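Local structure of EpsJ (Vibrio vulnificus, 2RET) at residues R17-E20 with L21-A24. The protein pairs with the pseudopilin EpsI in the type 2 secretion system, probably as a minor pseudopilin in the pseudopilus that serves protein export. Numbering follows the deposited sequence.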
loop_
_atom_site.group_PDB
_atom_site.type_symbol
_atom_site.label_atom_id
_atom_site.label_comp_id
_atom_site.label_asym_id
_atom_site.label_seq_id
_atom_site.Cartn_x
_atom_site.Cartn_y
_atom_site.Cartn_z
ATOM N N ARG B 17 -17.735 -34.839 -11.009
ATOM C CA ARG B 17 -16.286 -34.909 -10.884
ATOM C C ARG B 17 -15.578 -33.611 -11.346
ATOM O O ARG B 17 -14.660 -33.114 -10.671
ATOM C CB ARG B 17 -15.767 -36.131 -11.654
ATOM C CG ARG B 17 -14.277 -36.212 -11.807
ATOM C CD ARG B 17 -13.608 -36.210 -10.454
ATOM N NE ARG B 17 -12.258 -36.750 -10.487
ATOM C CZ ARG B 17 -11.477 -36.824 -9.419
ATOM N NH1 ARG B 17 -11.908 -36.378 -8.264
ATOM N NH2 ARG B 17 -10.272 -37.355 -9.502
ATOM N N LEU B 18 -15.977 -33.081 -12.497
ATOM C CA LEU B 18 -15.406 -31.826 -12.984
ATOM C C LEU B 18 -15.747 -30.659 -12.083
ATOM O O LEU B 18 -14.953 -29.751 -11.954
ATOM C CB LEU B 18 -15.885 -31.476 -14.403
ATOM C CG LEU B 18 -15.132 -32.032 -15.608
ATOM C CD1 LEU B 18 -15.752 -31.421 -16.872
ATOM C CD2 LEU B 18 -13.625 -31.790 -15.552
ATOM N N ASN B 19 -16.950 -30.666 -11.524
ATOM C CA ASN B 19 -17.380 -29.701 -10.514
ATOM C C ASN B 19 -16.542 -29.780 -9.224
ATOM O O ASN B 19 -16.166 -28.768 -8.644
ATOM C CB ASN B 19 -18.847 -29.928 -10.148
ATOM C CG ASN B 19 -19.844 -29.406 -11.218
ATOM O OD1 ASN B 19 -19.494 -28.652 -12.137
ATOM N ND2 ASN B 19 -21.093 -29.821 -11.084
ATOM N N GLU B 20 -16.247 -30.997 -8.787
ATOM C CA GLU B 20 -15.366 -31.235 -7.665
ATOM C C GLU B 20 -13.989 -30.643 -7.893
ATOM O O GLU B 20 -13.425 -29.991 -6.999
ATOM C CB GLU B 20 -15.258 -32.729 -7.397
ATOM C CG GLU B 20 -14.505 -33.097 -6.109
ATOM C CD GLU B 20 -14.144 -34.568 -6.059
ATOM O OE1 GLU B 20 -14.265 -35.220 -7.104
ATOM O OE2 GLU B 20 -13.742 -35.077 -4.993
ATOM N N LEU B 21 -13.454 -30.885 -9.085
ATOM C CA LEU B 21 -12.142 -30.397 -9.476
ATOM C C LEU B 21 -12.081 -28.893 -9.575
ATOM O O LEU B 21 -11.148 -28.285 -9.140
ATOM C CB LEU B 21 -11.765 -30.994 -10.825
ATOM C CG LEU B 21 -10.379 -30.692 -11.382
ATOM C CD1 LEU B 21 -9.280 -30.810 -10.276
ATOM C CD2 LEU B 21 -10.085 -31.615 -12.592
ATOM N N GLN B 22 -13.085 -28.291 -10.177
ATOM C CA GLN B 22 -13.206 -26.825 -10.201
ATOM C C GLN B 22 -13.145 -26.250 -8.782
ATOM O O GLN B 22 -12.444 -25.294 -8.539
ATOM C CB GLN B 22 -14.530 -26.439 -10.878
ATOM C CG GLN B 22 -14.517 -25.248 -11.814
ATOM C CD GLN B 22 -15.856 -25.118 -12.601
ATOM O OE1 GLN B 22 -16.402 -26.114 -13.124
ATOM N NE2 GLN B 22 -16.378 -23.884 -12.690
ATOM N N ARG B 23 -13.903 -26.841 -7.855
ATOM C CA ARG B 23 -13.871 -26.442 -6.455
ATOM C C ARG B 23 -12.502 -26.536 -5.815
ATOM O O ARG B 23 -12.090 -25.620 -5.117
ATOM C CB ARG B 23 -14.883 -27.225 -5.615
ATOM C CG ARG B 23 -16.259 -26.659 -5.689
ATOM C CD ARG B 23 -17.139 -27.181 -4.589
ATOM N NE ARG B 23 -17.194 -28.621 -4.628
ATOM C CZ ARG B 23 -18.022 -29.328 -5.393
ATOM N NH1 ARG B 23 -18.909 -28.745 -6.206
ATOM N NH2 ARG B 23 -17.952 -30.642 -5.346
ATOM N N ALA B 24 -11.831 -27.659 -6.030
ATOM C CA ALA B 24 -10.459 -27.873 -5.564
ATOM C C ALA B 24 -9.507 -26.799 -6.080
ATOM O O ALA B 24 -8.710 -26.286 -5.330
ATOM C CB ALA B 24 -9.966 -29.274 -5.956
#
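R17 to E20 hand their carbonyl oxygens to the amides of L21 to A24 in strict i to i+4 order, four alpha-helical bonds that run from L21 N to R17 O at 3.0 Å through to A24 N to E20 O at 3.0 Å. The side chain that does most across this turn is R23. Its chain bends at chi3 (-57°), and with the turn about the last torsion the guanidinium comes to lie over the preceding turn: N19 O sits 3.7 Å above one face, offset toward the rim, and R23 NH2 comes within 3.5 Å of E20 CA. N19 O lies over the flat cation rather than in the plane of its N-H bonds, so the contact is packing of the group on the backbone. R23 NH1 makes a weak hydrogen bond to V115 O of a second copy of EpsJ. The E20 side chain diverges from R23. Its CG stands anti to the backbone N (chi1 -172°) and the extended chain carries the carboxylate to R17. R17 NH1 makes a salt bridge to E20 OE1 at 2.9 Å; OE1 lies in the guanidinium plane, whereas NH1 meets it from well above the carboxylate plane. Both ends of that pair are held further within the chain: R17 NE forms a salt bridge with D157 and R17 NH1 bonds S120 O, while E20 OE2 accepts from S120 N, which should limit how far either group can swing. L21 and A24 pack on L119 and L118 of strand 114-119, and L18, L21 and Q22 meet M15 and F16 of EpsI. One helix, 10-32, thus faces its own beta sheet and the partner subunit at once, as expected of the N-terminal helix of a pilin-like fold.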